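Local coordinates for putative hexose oxidase (Nonomuraea sp. ATCC 39727, PDB 5AWV), which is probably a flavin-dependent oxidase acting on sugar groups of glycopeptide antibiotics such as teicoplanin, with FAD held by two covalent links, at residues Val255-Trp259 with Ala260-Glu264; Met304-Ser307 with Gly308-Pro312; Gly152-Val156 with Gly157-Cys161; Ala328-Glu331 with Ala332-Gly336. One frame throughout, in Å; residues are numbered along the deposited sequence.

Contact 1 (Val255-Trp259 with Ala260-Glu264); sequences VTFDW and AGMTE. With MAN (alpha-D-mannopyranose), chain B.
The ring of Phe-257 is approached at a slant by the methyl of Met-262, whose CE lies 3.9 Å from Phe-257 CB and 4.1 Å from Phe-257 CD1. Phe-309 meets this ring too, and the Trp-259 ring as well, its plane inclined to both. The indole N-H, Trp-259 NE1, donates to Gly-298 O. The third flat group, the carboxylate of Asp-258, is met from above: Ala-260 N donates to Asp-258 OD1 at 3.0 Å, from 57° out of the carboxylate plane. That bond, from a side-chain oxygen to the N-H two residues on, defines an Asx turn, and it runs straight into a type I beta turn from Trp-259 to Met-262. The closing bond of the latter, Met-262 N to Trp-259 O, measures 2.8 Å and is nearly straight (164°). Together the two turns carry the chain from the end of strand 249-257 to helix 264-280, where Thr-263 is the N-cap, its OG1 accepting from Ala-266 N. Met-262 can reach back because its CG stands opposite its own N (chi1 -171°) while the chain bends at the next two torsions, bringing CE round to Phe-257. On the helix side, Glu-264 extends outward; its OE1 accepts from mannose O3 at 2.7 Å, while mannose O2, at 3.5 Å from the same OE1, gives a weak bond.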
# COMPACT_ATOMS: atom_id res chain seq x y z
N VAL A 255 15.74 -14.28 14.25
CA VAL A 255 16.68 -14.16 15.35
C VAL A 255 15.95 -13.31 16.42
O VAL A 255 15.35 -12.23 16.09
CB VAL A 255 17.96 -13.41 14.94
CG1 VAL A 255 18.92 -13.18 16.11
CG2 VAL A 255 18.69 -14.09 13.83
N THR A 256 15.93 -13.76 17.68
CA THR A 256 15.32 -12.97 18.75
C THR A 256 16.38 -12.37 19.64
O THR A 256 17.39 -12.99 19.87
CB THR A 256 14.34 -13.89 19.52
OG1 THR A 256 13.36 -14.40 18.58
CG2 THR A 256 13.58 -13.11 20.49
N PHE A 257 16.19 -11.16 20.13
CA PHE A 257 17.11 -10.54 21.02
C PHE A 257 16.40 -10.30 22.31
O PHE A 257 15.19 -10.15 22.33
CB PHE A 257 17.59 -9.21 20.47
CG PHE A 257 18.21 -9.34 19.11
CD1 PHE A 257 19.53 -9.66 18.98
CD2 PHE A 257 17.45 -9.18 17.97
CE1 PHE A 257 20.09 -9.79 17.72
CE2 PHE A 257 18.01 -9.32 16.71
CZ PHE A 257 19.35 -9.60 16.59
N ASP A 258 17.15 -10.17 23.39
CA ASP A 258 16.53 -10.01 24.69
C ASP A 258 17.00 -8.70 25.22
O ASP A 258 18.19 -8.44 25.31
CB ASP A 258 16.93 -11.17 25.58
CG ASP A 258 16.24 -11.15 26.92
OD1 ASP A 258 15.53 -10.17 27.26
OD2 ASP A 258 16.44 -12.13 27.65
N TRP A 259 16.07 -7.83 25.54
CA TRP A 259 16.44 -6.52 26.10
C TRP A 259 17.16 -6.64 27.45
O TRP A 259 18.11 -5.91 27.69
CB TRP A 259 15.24 -5.68 26.35
CG TRP A 259 14.67 -5.00 25.15
CD1 TRP A 259 13.49 -5.28 24.54
CD2 TRP A 259 15.24 -3.88 24.47
NE1 TRP A 259 13.27 -4.38 23.53
CE2 TRP A 259 14.34 -3.51 23.46
CE3 TRP A 259 16.41 -3.12 24.66
CZ2 TRP A 259 14.57 -2.43 22.62
CZ3 TRP A 259 16.67 -2.05 23.81
CH2 TRP A 259 15.75 -1.71 22.81
N ALA A 260 16.74 -7.58 28.29
CA ALA A 260 17.32 -7.73 29.65
C ALA A 260 18.83 -7.91 29.58
O ALA A 260 19.58 -7.25 30.26
CB ALA A 260 16.67 -8.88 30.41
N GLY A 261 19.30 -8.70 28.66
CA GLY A 261 20.72 -8.83 28.49
C GLY A 261 21.42 -7.81 27.64
O GLY A 261 22.61 -7.94 27.48
N MET A 262 20.73 -6.80 27.08
CA MET A 262 21.36 -5.91 26.08
C MET A 262 22.00 -4.61 26.69
O MET A 262 21.30 -3.71 27.05
CB MET A 262 20.26 -5.56 25.01
CG MET A 262 20.67 -4.81 23.72
SD MET A 262 21.63 -5.81 22.55
CE MET A 262 20.50 -7.10 22.01
N THR A 263 23.32 -4.49 26.77
CA THR A 263 23.96 -3.26 27.20
C THR A 263 23.89 -2.20 26.10
O THR A 263 23.71 -2.53 24.94
CB THR A 263 25.42 -3.49 27.58
OG1 THR A 263 26.15 -4.08 26.48
CG2 THR A 263 25.46 -4.43 28.80
N GLU A 264 24.19 -0.98 26.48
CA GLU A 264 24.39 0.12 25.56
C GLU A 264 25.42 -0.20 24.49
O GLU A 264 25.20 0.02 23.28
CB GLU A 264 24.70 1.36 26.34
CG GLU A 264 24.72 2.65 25.52
CD GLU A 264 24.81 3.89 26.43
OE1 GLU A 264 25.23 4.97 25.89
OE2 GLU A 264 24.44 3.83 27.68
C1 MAN B . 26.07 9.81 28.60
C2 MAN B . 25.99 8.76 27.48
C3 MAN B . 24.57 8.67 26.94
C4 MAN B . 23.59 8.39 28.12
C5 MAN B . 23.64 9.52 29.21
C6 MAN B . 22.59 9.27 30.34
O2 MAN B . 26.33 7.53 27.98
O3 MAN B . 24.48 7.59 25.90
O4 MAN B . 22.37 8.38 27.52
O5 MAN B . 25.01 9.65 29.68
O6 MAN B . 23.11 8.29 31.30

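Contact 2 (Met304-Ser307 with Gly308-Pro312). With T55 (8-methylnonanoic acid), chain Z.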
# COMPACT_ATOMS: atom_id res chain seq x y z
N MET A 304 0.82 -9.81 21.17
CA MET A 304 1.09 -9.16 19.89
C MET A 304 2.33 -9.88 19.32
O MET A 304 3.47 -9.63 19.76
CB MET A 304 1.32 -7.67 20.12
CG MET A 304 1.57 -6.81 18.89
SD MET A 304 2.11 -5.10 19.28
CE MET A 304 2.83 -4.61 17.68
N GLY A 305 2.11 -10.78 18.37
CA GLY A 305 3.22 -11.58 17.85
C GLY A 305 4.33 -10.77 17.14
O GLY A 305 5.48 -11.20 17.11
N GLU A 306 4.01 -9.59 16.62
CA GLU A 306 4.97 -8.83 15.83
C GLU A 306 5.72 -7.85 16.75
O GLU A 306 6.53 -7.04 16.30
CB GLU A 306 4.19 -8.10 14.72
CG GLU A 306 4.74 -8.14 13.29
CD GLU A 306 5.11 -9.51 12.68
OE1 GLU A 306 4.39 -10.03 11.78
OE2 GLU A 306 6.22 -10.00 12.97
N SER A 307 5.49 -7.92 18.05
CA SER A 307 6.16 -7.04 18.97
C SER A 307 7.48 -7.62 19.35
O SER A 307 7.83 -8.70 18.93
CB SER A 307 5.26 -6.79 20.20
OG SER A 307 5.32 -7.85 21.14
N GLY A 308 8.25 -6.88 20.12
CA GLY A 308 9.53 -7.35 20.59
C GLY A 308 10.70 -6.93 19.74
O GLY A 308 10.59 -6.03 18.88
N PHE A 309 11.82 -7.54 20.06
CA PHE A 309 13.12 -7.22 19.57
C PHE A 309 13.57 -8.44 18.80
O PHE A 309 13.94 -9.46 19.40
CB PHE A 309 14.03 -6.94 20.78
CG PHE A 309 15.31 -6.19 20.45
CD1 PHE A 309 15.82 -6.05 19.12
CD2 PHE A 309 16.05 -5.66 21.48
CE1 PHE A 309 16.99 -5.44 18.90
CE2 PHE A 309 17.21 -4.95 21.23
CZ PHE A 309 17.69 -4.83 19.93
N MET A 310 13.44 -8.40 17.45
CA MET A 310 13.65 -9.56 16.64
C MET A 310 13.98 -9.18 15.18
O MET A 310 13.79 -8.05 14.80
CB MET A 310 12.42 -10.41 16.68
CG MET A 310 11.17 -9.68 16.29
SD MET A 310 9.91 -10.91 16.02
CE MET A 310 8.59 -9.74 15.97
N MET A 311 14.41 -10.16 14.41
CA MET A 311 14.87 -9.93 13.03
C MET A 311 14.43 -11.10 12.20
O MET A 311 15.14 -12.10 12.10
CB MET A 311 16.36 -9.68 12.96
CG MET A 311 16.85 -9.35 11.58
SD MET A 311 18.62 -9.01 11.43
CE MET A 311 19.23 -10.69 11.38
N PRO A 312 13.23 -11.01 11.64
CA PRO A 312 12.88 -12.04 10.67
C PRO A 312 13.76 -11.93 9.42
O PRO A 312 14.15 -10.78 8.99
CB PRO A 312 11.38 -11.75 10.33
CG PRO A 312 10.97 -10.78 11.38
CD PRO A 312 12.14 -10.08 11.92
CAD T55 Z . 0.12 -0.49 21.53
CAE T55 Z . -0.97 -1.34 20.92
CAG T55 Z . -0.43 -2.12 19.72
CAH T55 Z . -0.07 -1.15 18.58
CAI T55 Z . 0.67 -1.88 17.46
CAJ T55 Z . 1.00 -0.91 16.32
CAK T55 Z . 1.28 -1.72 15.08
CAL T55 Z . 1.41 -0.84 13.83
CAF T55 Z . -1.48 -2.28 21.98
C T55 Z . 1.83 -1.75 12.66
O T55 Z . 1.95 -2.99 12.78
O HOH W 1 8.63 -5.07 17.27
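Met-310 and Glu-306 cross at about a right angle, the methionine running toward the turn and its methyl coming up to the carboxylate of Glu-306. Beyond CG the Met-310 chain is extended, and its CE ends among oxygens: 3.2 Å from Ser-307 O, 3.4 Å from Glu-306 O and 3.8 Å from Glu-306 OE2. A first torsion of 55°, which sets CG between the backbone N and the carbonyl carbon, aims the thioether this way. The carboxylate of Glu-306 is engaged beyond the segment, both of its oxygens hydrogen-bonding to the backbone of the bound peptide. Ser-307 faces back along the chain: its OG donates to Met-304 O at 2.9 Å, lying in the carbonyl plane, and Ser-307 N donates to the same oxygen at 3.2 Å, so two bonds grip it. Ser-307 OG also bonds Val-301 N. A water joins the loop to the strand start, donating to Glu-306 O at 3.0 Å and to Gly-308 O at 2.7 Å. Met-304 turns to the ligand, its CE 3.5 Å from CAI of 8-methylnonanoic acid. This is a type I beta turn, Met-304 to Ser-307, leading into strand 309-316 and forming part of the pocket for the fatty acyl chain and bound glycopeptide.

Contact 3 (Gly152-Val156 with Gly157-Cys161). With FAD (flavin-adenine dinucleotide), chain M.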
# COMPACT_ATOMS: atom_id res chain seq x y z
N GLY A 152 -1.53 -8.16 4.03
CA GLY A 152 -2.54 -8.68 3.13
C GLY A 152 -3.72 -7.76 2.86
O GLY A 152 -4.32 -7.83 1.78
N GLY A 153 -4.07 -6.90 3.84
CA GLY A 153 -5.26 -6.01 3.69
C GLY A 153 -5.03 -4.63 2.97
O GLY A 153 -5.99 -3.87 2.68
N VAL A 154 -3.79 -4.32 2.69
CA VAL A 154 -3.44 -3.13 1.95
C VAL A 154 -4.12 -3.14 0.57
O VAL A 154 -4.09 -4.15 -0.13
CB VAL A 154 -1.92 -3.05 1.85
CG1 VAL A 154 -1.43 -2.14 0.72
CG2 VAL A 154 -1.43 -2.62 3.20
N GLY A 155 -4.71 -2.02 0.19
CA GLY A 155 -5.33 -1.92 -1.14
C GLY A 155 -4.40 -1.63 -2.29
O GLY A 155 -3.43 -0.84 -2.22
N VAL A 156 -4.73 -2.20 -3.43
CA VAL A 156 -4.01 -1.87 -4.63
C VAL A 156 -4.02 -0.33 -4.94
O VAL A 156 -3.03 0.24 -5.42
CB VAL A 156 -4.58 -2.71 -5.80
CG1 VAL A 156 -4.12 -2.21 -7.17
CG2 VAL A 156 -4.12 -4.15 -5.58
N GLY A 157 -5.17 0.29 -4.73
CA GLY A 157 -5.35 1.66 -5.14
C GLY A 157 -4.31 2.61 -4.65
O GLY A 157 -3.67 3.30 -5.46
N GLY A 158 -4.11 2.65 -3.34
CA GLY A 158 -3.03 3.48 -2.78
C GLY A 158 -1.65 2.91 -2.93
O GLY A 158 -0.66 3.65 -3.05
N HIS A 159 -1.56 1.60 -2.86
CA HIS A 159 -0.28 0.91 -2.76
C HIS A 159 0.60 1.09 -4.01
O HIS A 159 1.80 1.43 -3.91
CB HIS A 159 -0.45 -0.56 -2.38
CG HIS A 159 0.82 -1.30 -2.13
ND1 HIS A 159 1.57 -1.12 -1.00
CD2 HIS A 159 1.44 -2.29 -2.84
CE1 HIS A 159 2.62 -1.93 -1.03
NE2 HIS A 159 2.56 -2.65 -2.13
N ILE A 160 0.02 0.85 -5.18
CA ILE A 160 0.77 0.87 -6.42
C ILE A 160 1.26 2.30 -6.73
O ILE A 160 2.44 2.49 -6.91
CB ILE A 160 0.07 0.16 -7.59
CG1 ILE A 160 -0.03 -1.33 -7.32
CG2 ILE A 160 0.85 0.35 -8.88
CD1 ILE A 160 -0.72 -2.09 -8.41
N CYS A 161 0.37 3.28 -6.78
CA CYS A 161 0.77 4.59 -7.18
C CYS A 161 1.68 5.29 -6.19
O CYS A 161 2.37 6.28 -6.55
CB CYS A 161 -0.42 5.49 -7.55
SG CYS A 161 -1.48 5.97 -6.26
PA FAD M . -6.33 4.09 1.25
O1A FAD M . -6.35 4.60 2.67
O2A FAD M . -7.53 3.52 0.64
O5B FAD M . -5.75 5.19 0.28
C5B FAD M . -4.49 5.92 0.54
C4B FAD M . -4.46 7.19 -0.25
O4B FAD M . -4.51 6.98 -1.66
C3B FAD M . -5.59 8.20 0.04
O3B FAD M . -5.21 9.58 -0.16
C2B FAD M . -6.58 7.73 -0.98
O2B FAD M . -7.53 8.73 -1.21
C1B FAD M . -5.74 7.41 -2.16
N9A FAD M . -6.39 6.43 -3.02
C8A FAD M . -6.87 5.22 -2.73
N7A FAD M . -7.33 4.58 -3.83
C5A FAD M . -7.11 5.39 -4.87
C6A FAD M . -7.42 5.35 -6.31
N6A FAD M . -8.04 4.28 -6.79
N1A FAD M . -7.01 6.42 -7.06
C2A FAD M . -6.41 7.51 -6.50
N3A FAD M . -6.13 7.64 -5.18
C4A FAD M . -6.51 6.62 -4.35
N1 FAD M . 3.62 -0.14 2.11
C2 FAD M . 4.67 -0.77 1.50
O2 FAD M . 5.15 -0.27 0.46
N3 FAD M . 5.18 -1.93 1.96
C4 FAD M . 4.61 -2.61 2.97
O4 FAD M . 5.07 -3.71 3.36
C4X FAD M . 3.46 -2.02 3.66
N5 FAD M . 2.82 -2.64 4.71
C5X FAD M . 1.68 -2.14 5.29
C6 FAD M . 1.05 -2.89 6.30
C7 FAD M . -0.06 -2.24 6.91
C7M FAD M . -0.78 -2.98 8.07
C8 FAD M . -0.60 -0.90 6.46
C8M FAD M . -1.94 -0.38 6.94
C9 FAD M . 0.05 -0.26 5.38
C9A FAD M . 1.16 -0.80 4.82
N10 FAD M . 1.86 -0.17 3.75
C10 FAD M . 2.97 -0.74 3.14
C1' FAD M . 1.44 1.18 3.26
C2' FAD M . 0.55 1.12 2.08
O2' FAD M . 1.39 0.89 0.96
C3' FAD M . -0.04 2.48 1.99
O3' FAD M . -0.72 2.68 3.23
C4' FAD M . -1.02 2.56 0.79
O4' FAD M . -1.16 3.95 0.47
C5' FAD M . -2.36 2.02 1.23
O5' FAD M . -3.27 1.96 0.11
P FAD M . -4.79 1.70 0.38
O1P FAD M . -5.50 1.59 -0.88
O2P FAD M . -5.03 0.55 1.33
O3P FAD M . -5.13 2.99 1.26
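Gly-157 lies in the first turn of helix 156-161, two residues past its N-cap, Gly-155. Lacking a side chain, it lets the adenine N7A come up against its backbone, while its carbonyl O accepts from Tyr-227 OH. Gly-158 follows, and its N donates to FAD O1P at 3.0 Å with an N-H...O angle of 154°. The other non-bridging oxygen of that phosphate, O2P, is held 2.8 Å from Gly-155 N, so the two segments grip one phosphate between them. His-159 ties the helix back to its cap, its N donating to Gly-155 O at 3.1 Å. Its CG is turned opposite the backbone N (chi1 -175°), which carries the imidazole along the cofactor: ND1 makes a 2.8 Å hydrogen bond with FAD O2', which sits at the ring edge near the ring plane, and flavin N1 also lies in that plane. Val-154 crosses the histidine at about a right angle, its CG1 3.6 Å from His-159 ND1 and its other methyl, CG2, 3.5 Å from flavin C9. Ile-160 N closes the next helical turn on Val-156 O at 3.1 Å, almost straight (176°), and the two side chains run alongside each other, Ile-160 CD1 being 3.6 Å from Val-156 CG1. The Cys-161 side chain touches His-213. Backbone N-H groups at a helix start thus meet one phosphate of the FAD while the histidine holds the ribityl chain; the partial positive charge of that helix end would be expected to help balance the phosphate's negative charge.

Contact 4 (Ala328-Glu331 with Ala332-Gly336); sequences AHIE and AVIDG
Ile-334 rests on the preceding helical turn, and its side chain can be followed outward over Ile-330 and Glu-331. Its CB lies 3.7 Å from Ile-330 O, the oxygen that accepts from Ile-334 N at 2.9 Å. The branch CG1 is closer still, 3.3 Å from Ile-330 O, because chi1 of 70° folds it between the backbone N and the carbonyl carbon. CG2, on the other branch, is 3.7 Å from Ile-330 O. At the tip, CD1 touches Ile-330 CG2 at 4.0 Å and Glu-331 OE2 at 3.7 Å; the two isoleucines point the same way, whereas the glutamate slants across. One residue earlier, Val-333 CG2 covers a face of the His-329 imidazole in a CH-pi contact, 4.2 Å from the ring centroid and 21° off the normal. His-329 NE2 is hydrogen-bonded to Ser-293 OG, and Trp-277 meets the ring edge-to-face. Just after the helix, Asp-335 forms a salt bridge with Arg-269 through OD2. Helix 322-334 lies against the antiparallel sheet, Ile-330 and Ile-334 packing on Val-255 of strand 249-257 and Val-342 of strand 340-349, while Val-333 reaches Met-311 of strand 309-316 and Leu-270 of helix 264-280.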
# COMPACT_ATOMS: atom_id res chain seq x y z
N ALA A 328 25.45 -16.65 6.77
CA ALA A 328 26.36 -15.55 6.73
C ALA A 328 25.77 -14.20 7.10
O ALA A 328 26.41 -13.40 7.81
CB ALA A 328 26.98 -15.47 5.38
N HIS A 329 24.53 -13.91 6.66
CA HIS A 329 23.86 -12.72 7.14
C HIS A 329 23.65 -12.72 8.67
O HIS A 329 23.89 -11.71 9.36
CB HIS A 329 22.46 -12.62 6.41
CG HIS A 329 21.63 -11.47 6.84
ND1 HIS A 329 21.93 -10.17 6.51
CD2 HIS A 329 20.51 -11.41 7.59
CE1 HIS A 329 21.02 -9.36 7.04
NE2 HIS A 329 20.14 -10.10 7.68
N ILE A 330 23.18 -13.84 9.20
CA ILE A 330 22.91 -13.87 10.61
C ILE A 330 24.20 -13.66 11.40
O ILE A 330 24.26 -12.87 12.38
CB ILE A 330 22.31 -15.24 11.02
CG1 ILE A 330 20.89 -15.38 10.56
CG2 ILE A 330 22.37 -15.42 12.55
CD1 ILE A 330 20.47 -16.82 10.57
N GLU A 331 25.27 -14.36 11.01
CA GLU A 331 26.53 -14.20 11.79
C GLU A 331 27.11 -12.82 11.72
O GLU A 331 27.65 -12.35 12.72
CB GLU A 331 27.60 -15.16 11.32
CG GLU A 331 27.35 -16.54 11.80
CD GLU A 331 27.46 -16.63 13.32
OE1 GLU A 331 28.52 -16.29 13.89
OE2 GLU A 331 26.46 -17.00 13.90
N ALA A 332 27.01 -12.14 10.57
CA ALA A 332 27.43 -10.78 10.46
C ALA A 332 26.65 -9.94 11.43
O ALA A 332 27.21 -9.05 12.05
CB ALA A 332 27.24 -10.25 9.02
N VAL A 333 25.35 -10.16 11.51
CA VAL A 333 24.53 -9.27 12.31
C VAL A 333 24.78 -9.47 13.83
O VAL A 333 24.77 -8.48 14.59
CB VAL A 333 23.01 -9.39 12.00
CG1 VAL A 333 22.14 -8.61 12.99
CG2 VAL A 333 22.68 -8.77 10.62
N ILE A 334 24.89 -10.73 14.25
CA ILE A 334 24.98 -11.05 15.70
C ILE A 334 26.42 -11.13 16.23
O ILE A 334 26.59 -11.33 17.39
CB ILE A 334 24.24 -12.33 16.07
CG1 ILE A 334 24.94 -13.58 15.54
CG2 ILE A 334 22.77 -12.26 15.66
CD1 ILE A 334 24.27 -14.85 16.00
N ASP A 335 27.40 -10.82 15.43
CA ASP A 335 28.81 -10.87 15.86
C ASP A 335 29.06 -9.91 17.04
O ASP A 335 28.86 -8.70 16.93
CB ASP A 335 29.69 -10.42 14.70
CG ASP A 335 31.12 -10.51 15.01
OD1 ASP A 335 31.58 -11.59 15.44
OD2 ASP A 335 31.79 -9.52 14.75
N GLY A 336 29.48 -10.46 18.19
CA GLY A 336 29.69 -9.67 19.42
C GLY A 336 28.46 -9.18 20.13
O GLY A 336 28.55 -8.18 20.86
O HOH W 2 29.90 -13.59 13.97

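In the fold
All four contacts are local and follow in series, so none nests in or crosses another. Contact 3 comes first, within the FAD-binding region, where a glycine loop enters helix 156-161. Contact 1 then turns the chain from strand 249-257 into helix 264-280, and contact 2 brings it from a loop into strand 309-316. These strands are antiparallel neighbours, and the contacts are joined by backbone bonds, Val-255 O lying 2.8 Å from Met-311 N, a probable hydrogen bond. Contact 4 ends helix 322-334, which follows strand 309-316 and packs on both strands. Contact 3 stays apart, about 10 Å from contact 2 between nearest atoms; the other three gather at the seven-stranded sheet, contact 4 on a helix against it.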